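Local coordinates for protein pectinesterase A (Erwinia chrysanthemi, PDB 2NTP) that hydrolyses the methyl esters of pectin, releasing methanol and leaving free galacturonate units, probably the first step in the maceration and soft-rotting of plant tissue, at residues A142-L156 with R162-F176. Residues are numbered along the deposited sequence; the frame is centred on the assembly and turned at random.
With ADA (alpha-D-galactopyranuronic acid), chain C; ADA (alpha-D-galactopyranuronic acid), chain B.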
# COMPACT_ATOMS: atom_id res chain seq x y z
N ALA A 142 -6.59 -11.36 -1.00
CA ALA A 142 -7.26 -10.09 -1.22
C ALA A 142 -6.94 -9.57 -2.62
O ALA A 142 -5.78 -9.44 -2.98
CB ALA A 142 -6.84 -9.07 -0.16
N TYR A 143 -7.99 -9.25 -3.38
CA TYR A 143 -7.84 -8.92 -4.80
C TYR A 143 -8.37 -7.53 -5.08
O TYR A 143 -9.51 -7.21 -4.76
CB TYR A 143 -8.59 -9.97 -5.62
CG TYR A 143 -8.56 -9.85 -7.14
CD1 TYR A 143 -7.56 -9.15 -7.82
CD2 TYR A 143 -9.54 -10.49 -7.90
CE1 TYR A 143 -7.55 -9.06 -9.22
CE2 TYR A 143 -9.54 -10.43 -9.29
CZ TYR A 143 -8.55 -9.71 -9.95
OH TYR A 143 -8.57 -9.67 -11.32
N PHE A 144 -7.53 -6.69 -5.68
CA PHE A 144 -7.90 -5.32 -6.00
C PHE A 144 -7.71 -5.07 -7.49
O PHE A 144 -6.58 -5.07 -7.97
CB PHE A 144 -7.08 -4.34 -5.15
CG PHE A 144 -7.20 -4.59 -3.68
CD1 PHE A 144 -6.39 -5.54 -3.06
CD2 PHE A 144 -8.16 -3.91 -2.93
CE1 PHE A 144 -6.52 -5.81 -1.69
CE2 PHE A 144 -8.29 -4.17 -1.56
CZ PHE A 144 -7.47 -5.12 -0.95
N LYS A 145 -8.81 -4.89 -8.21
CA LYS A 145 -8.76 -4.69 -9.66
C LYS A 145 -9.34 -3.34 -10.05
O LYS A 145 -10.45 -3.00 -9.63
CB LYS A 145 -9.49 -5.81 -10.41
CG LYS A 145 -9.36 -5.69 -11.93
CD LYS A 145 -9.77 -6.94 -12.67
CE LYS A 145 -9.47 -6.81 -14.16
NZ LYS A 145 -8.01 -6.94 -14.48
N ASP A 146 -8.60 -2.58 -10.86
CA ASP A 146 -9.02 -1.24 -11.27
C ASP A 146 -9.33 -0.40 -10.02
O ASP A 146 -10.40 0.21 -9.89
CB ASP A 146 -10.21 -1.32 -12.23
CG ASP A 146 -10.60 0.04 -12.80
OD1 ASP A 146 -9.71 0.88 -13.07
OD2 ASP A 146 -11.82 0.25 -12.99
N VAL A 147 -8.37 -0.39 -9.10
CA VAL A 147 -8.51 0.35 -7.85
C VAL A 147 -7.43 1.43 -7.79
O VAL A 147 -6.32 1.22 -8.27
CB VAL A 147 -8.41 -0.60 -6.62
CG1 VAL A 147 -8.25 0.18 -5.32
CG2 VAL A 147 -9.65 -1.50 -6.54
N SER A 148 -7.78 2.57 -7.22
CA SER A 148 -6.83 3.65 -7.00
C SER A 148 -6.64 3.85 -5.51
O SER A 148 -7.62 3.98 -4.78
CB SER A 148 -7.34 4.95 -7.63
OG SER A 148 -6.50 6.05 -7.29
N LEU A 149 -5.38 3.85 -5.06
CA LEU A 149 -5.05 4.05 -3.65
C LEU A 149 -4.29 5.36 -3.49
O LEU A 149 -3.25 5.56 -4.13
CB LEU A 149 -4.21 2.89 -3.11
CG LEU A 149 -4.75 1.47 -3.29
CD1 LEU A 149 -3.78 0.47 -2.67
CD2 LEU A 149 -6.14 1.33 -2.68
N VAL A 150 -4.82 6.24 -2.65
CA VAL A 150 -4.28 7.60 -2.53
C VAL A 150 -3.75 7.90 -1.13
O VAL A 150 -4.45 7.71 -0.14
CB VAL A 150 -5.35 8.66 -2.90
CG1 VAL A 150 -4.83 10.06 -2.66
CG2 VAL A 150 -5.79 8.49 -4.37
N GLY A 151 -2.52 8.38 -1.07
CA GLY A 151 -1.95 8.88 0.18
C GLY A 151 -0.61 9.53 -0.07
O GLY A 151 -0.25 9.82 -1.22
N TYR A 152 0.11 9.78 1.01
CA TYR A 152 1.47 10.29 0.94
C TYR A 152 2.38 9.27 1.62
O TYR A 152 2.88 8.35 0.97
CB TYR A 152 1.57 11.69 1.56
CG TYR A 152 0.83 12.78 0.80
CD1 TYR A 152 1.45 13.49 -0.23
CD2 TYR A 152 -0.50 13.09 1.10
CE1 TYR A 152 0.77 14.49 -0.94
CE2 TYR A 152 -1.19 14.09 0.40
CZ TYR A 152 -0.55 14.79 -0.61
OH TYR A 152 -1.22 15.78 -1.30
N GLN A 153 2.57 9.40 2.93
CA GLN A 153 3.39 8.44 3.66
C GLN A 153 2.58 7.19 4.01
O GLN A 153 1.50 7.29 4.60
CB GLN A 153 3.95 9.09 4.93
CG GLN A 153 4.96 8.20 5.69
CD GLN A 153 5.73 8.97 6.75
OE1 GLN A 153 5.53 10.17 6.93
NE2 GLN A 153 6.61 8.28 7.46
N ASP A 154 3.11 6.02 3.64
CA ASP A 154 2.53 4.73 4.05
C ASP A 154 1.14 4.44 3.44
O ASP A 154 0.27 3.85 4.08
CB ASP A 154 2.48 4.62 5.60
CG ASP A 154 3.83 4.31 6.22
OD1 ASP A 154 4.87 4.48 5.55
OD2 ASP A 154 3.86 3.89 7.40
N THR A 155 0.95 4.83 2.19
CA THR A 155 -0.35 4.64 1.52
C THR A 155 -0.92 3.21 1.62
O THR A 155 -2.08 3.03 1.99
CB THR A 155 -0.27 5.06 0.05
OG1 THR A 155 0.21 6.41 -0.02
CG2 THR A 155 -1.65 4.97 -0.64
N LEU A 156 -0.10 2.22 1.27
CA LEU A 156 -0.52 0.82 1.23
C LEU A 156 0.31 -0.05 2.17
O LEU A 156 1.52 -0.20 1.99
CB LEU A 156 -0.43 0.27 -0.20
CG LEU A 156 -0.75 -1.22 -0.35
CD1 LEU A 156 -2.16 -1.56 0.15
CD2 LEU A 156 -0.57 -1.66 -1.81
N ARG A 162 -1.43 -13.26 0.97
CA ARG A 162 -1.28 -12.87 -0.43
C ARG A 162 -2.31 -11.83 -0.84
O ARG A 162 -3.49 -11.95 -0.53
CB ARG A 162 -1.38 -14.09 -1.35
CG ARG A 162 -0.57 -15.28 -0.88
CD ARG A 162 -1.48 -16.36 -0.31
NE ARG A 162 -1.65 -17.41 -1.29
CZ ARG A 162 -2.49 -18.43 -1.20
NH1 ARG A 162 -3.32 -18.58 -0.16
NH2 ARG A 162 -2.51 -19.32 -2.18
N SER A 163 -1.84 -10.81 -1.55
CA SER A 163 -2.73 -9.82 -2.14
C SER A 163 -2.32 -9.62 -3.59
O SER A 163 -1.15 -9.78 -3.94
CB SER A 163 -2.64 -8.50 -1.39
OG SER A 163 -1.30 -8.09 -1.31
N PHE A 164 -3.28 -9.27 -4.43
CA PHE A 164 -3.02 -9.05 -5.85
C PHE A 164 -3.67 -7.75 -6.28
O PHE A 164 -4.86 -7.53 -6.01
CB PHE A 164 -3.53 -10.24 -6.68
CG PHE A 164 -3.33 -10.09 -8.17
CD1 PHE A 164 -2.07 -9.83 -8.71
CD2 PHE A 164 -4.41 -10.24 -9.04
CE1 PHE A 164 -1.89 -9.69 -10.09
CE2 PHE A 164 -4.23 -10.12 -10.43
CZ PHE A 164 -2.97 -9.85 -10.95
N PHE A 165 -2.88 -6.89 -6.91
CA PHE A 165 -3.32 -5.58 -7.38
C PHE A 165 -3.14 -5.53 -8.88
O PHE A 165 -2.05 -5.77 -9.39
CB PHE A 165 -2.51 -4.47 -6.71
CG PHE A 165 -2.66 -4.43 -5.22
CD1 PHE A 165 -1.93 -5.30 -4.40
CD2 PHE A 165 -3.54 -3.52 -4.63
CE1 PHE A 165 -2.09 -5.27 -3.02
CE2 PHE A 165 -3.70 -3.48 -3.24
CZ PHE A 165 -2.97 -4.36 -2.44
N SER A 166 -4.23 -5.24 -9.58
CA SER A 166 -4.26 -5.33 -11.04
C SER A 166 -4.91 -4.09 -11.63
O SER A 166 -5.96 -3.65 -11.15
CB SER A 166 -5.04 -6.58 -11.44
OG SER A 166 -5.27 -6.64 -12.84
N ASP A 167 -4.29 -3.53 -12.67
CA ASP A 167 -4.82 -2.35 -13.37
C ASP A 167 -5.08 -1.22 -12.37
O ASP A 167 -6.14 -0.59 -12.38
CB ASP A 167 -6.09 -2.68 -14.17
CG ASP A 167 -5.91 -3.86 -15.11
OD1 ASP A 167 -4.77 -4.18 -15.50
OD2 ASP A 167 -6.94 -4.48 -15.47
N CYS A 168 -4.09 -0.98 -11.53
CA CYS A 168 -4.28 -0.14 -10.37
C CYS A 168 -3.48 1.16 -10.44
O CYS A 168 -2.56 1.29 -11.25
CB CYS A 168 -3.96 -0.94 -9.10
SG CYS A 168 -2.22 -1.06 -8.60
N ARG A 169 -3.86 2.12 -9.61
CA ARG A 169 -3.06 3.32 -9.39
C ARG A 169 -2.75 3.40 -7.91
O ARG A 169 -3.64 3.23 -7.08
CB ARG A 169 -3.79 4.59 -9.86
CG ARG A 169 -2.92 5.86 -9.87
CD ARG A 169 -3.80 7.10 -10.05
NE ARG A 169 -3.05 8.36 -10.20
CZ ARG A 169 -2.77 9.21 -9.20
NH1 ARG A 169 -3.12 8.94 -7.95
NH2 ARG A 169 -2.10 10.33 -9.47
N ILE A 170 -1.48 3.62 -7.57
CA ILE A 170 -1.08 3.82 -6.18
C ILE A 170 -0.15 5.03 -6.11
O ILE A 170 0.85 5.06 -6.82
CB ILE A 170 -0.38 2.57 -5.57
CG1 ILE A 170 -1.27 1.32 -5.72
CG2 ILE A 170 -0.03 2.83 -4.09
CD1 ILE A 170 -0.60 0.00 -5.33
N SER A 171 -0.50 6.01 -5.29
CA SER A 171 0.30 7.22 -5.15
C SER A 171 0.81 7.37 -3.73
O SER A 171 0.19 6.88 -2.77
CB SER A 171 -0.52 8.46 -5.53
OG SER A 171 -1.48 8.77 -4.54
N GLY A 172 1.94 8.06 -3.59
CA GLY A 172 2.51 8.33 -2.28
C GLY A 172 3.91 8.91 -2.33
O GLY A 172 4.43 9.26 -3.39
N THR A 173 4.52 9.00 -1.15
CA THR A 173 5.84 9.58 -1.00
C THR A 173 6.79 8.60 -0.31
O THR A 173 7.54 7.87 -0.98
CB THR A 173 5.76 10.91 -0.21
OG1 THR A 173 5.02 10.69 0.99
CG2 THR A 173 5.05 11.98 -1.04
N VAL A 174 6.73 8.54 1.01
CA VAL A 174 7.64 7.72 1.80
C VAL A 174 7.03 6.35 2.10
O VAL A 174 5.99 6.26 2.74
CB VAL A 174 8.03 8.42 3.13
CG1 VAL A 174 8.72 7.45 4.10
CG2 VAL A 174 8.90 9.64 2.86
N ASP A 175 7.70 5.29 1.63
CA ASP A 175 7.33 3.91 1.95
C ASP A 175 5.87 3.63 1.59
O ASP A 175 5.13 3.06 2.40
CB ASP A 175 7.59 3.61 3.44
CG ASP A 175 9.05 3.80 3.86
OD1 ASP A 175 9.90 4.03 2.99
OD2 ASP A 175 9.34 3.72 5.07
N PHE A 176 5.45 4.04 0.39
CA PHE A 176 4.01 4.02 0.10
C PHE A 176 3.43 2.64 -0.23
O PHE A 176 2.21 2.48 -0.31
CB PHE A 176 3.53 5.17 -0.80
CG PHE A 176 3.98 5.12 -2.24
CD1 PHE A 176 3.26 4.38 -3.19
CD2 PHE A 176 5.07 5.88 -2.68
CE1 PHE A 176 3.65 4.36 -4.54
CE2 PHE A 176 5.46 5.88 -4.03
CZ PHE A 176 4.75 5.12 -4.96
C1 ADA C . 9.23 6.87 9.85
C2 ADA C . 9.71 5.91 10.93
C3 ADA C . 10.14 4.58 10.29
C4 ADA C . 9.01 4.03 9.41
C5 ADA C . 8.64 5.08 8.36
C6 ADA C . 7.53 4.64 7.44
O2 ADA C . 10.80 6.51 11.64
O3 ADA C . 10.50 3.65 11.31
O4 ADA C . 7.86 3.78 10.23
O5 ADA C . 8.22 6.27 9.04
O6B ADA C . 7.53 3.49 6.92
O6A ADA C . 6.63 5.48 7.21
C1 ADA B . 11.62 9.40 6.43
C2 ADA B . 10.21 9.64 6.97
C3 ADA B . 10.22 9.73 8.49
C4 ADA B . 11.00 8.58 9.12
C5 ADA B . 12.37 8.40 8.48
C6 ADA B . 13.06 7.19 9.04
O2 ADA B . 9.71 10.86 6.43
O3 ADA B . 8.88 9.75 8.99
O4 ADA B . 10.29 7.34 8.99
O5 ADA B . 12.20 8.25 7.06
O6B ADA B . 13.61 6.40 8.25
O6A ADA B . 13.06 7.02 10.28
O HOH W 1 -6.62 -9.00 -13.16
O HOH W 2 -3.84 6.53 -6.78
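F144 and F165 run alongside each other on successive coils of the right-handed parallel beta-helix of the pectinesterases. Their planes are nearly parallel, at 9°, but offset so that the rings hardly overlap, with F144 CD1 3.4 Å from F165 CE2. L156 approaches from across the interior and sets CD2 over the other face of F165, a CH-pi contact at 4.1 Å from the ring centroid. F185 of the next coil stacks on F165, so the aromatic ladder continues inside the helix. L149 and I170 are neighbours in the same interior, CD1 of L149 touching CG1 of I170.

Strands 142-145 and 147-150 pair in parallel with 162-166 and 169-172, each pair with its own ladder of backbone hydrogen bonds. The chain turns at D146, and D167 sits next to it, in register. On the outer side, Y143 and F164 pair in the same offset way. K145 reaches D167 in a salt bridge, NZ to OD2 2.9 Å, from above the carboxylate plane; a bend at its last torsion (chi4 74°) turns NZ there. N187 holds the other oxygen, OD1. One water joins K145 NZ, Y143 OH and S166 OG. Another links S148 OG, L149 O and R169 NH1.

Beyond the strands, both segments curl into the active site. T155 OG1 donates to S171 O. The proton donor D154 and the nucleophile D175 both face the carboxylate of the chain C galacturonate, and R243 forms a salt bridge with D175. Q153, the transition-state stabiliser, extends beyond CG along V174, and T128 holds its OE1. Its NE2 then bonds two sugar units: O6A of the chain C unit at 2.8 Å, nearly straight at 167°, and O3 of the chain B unit at 3.1 Å.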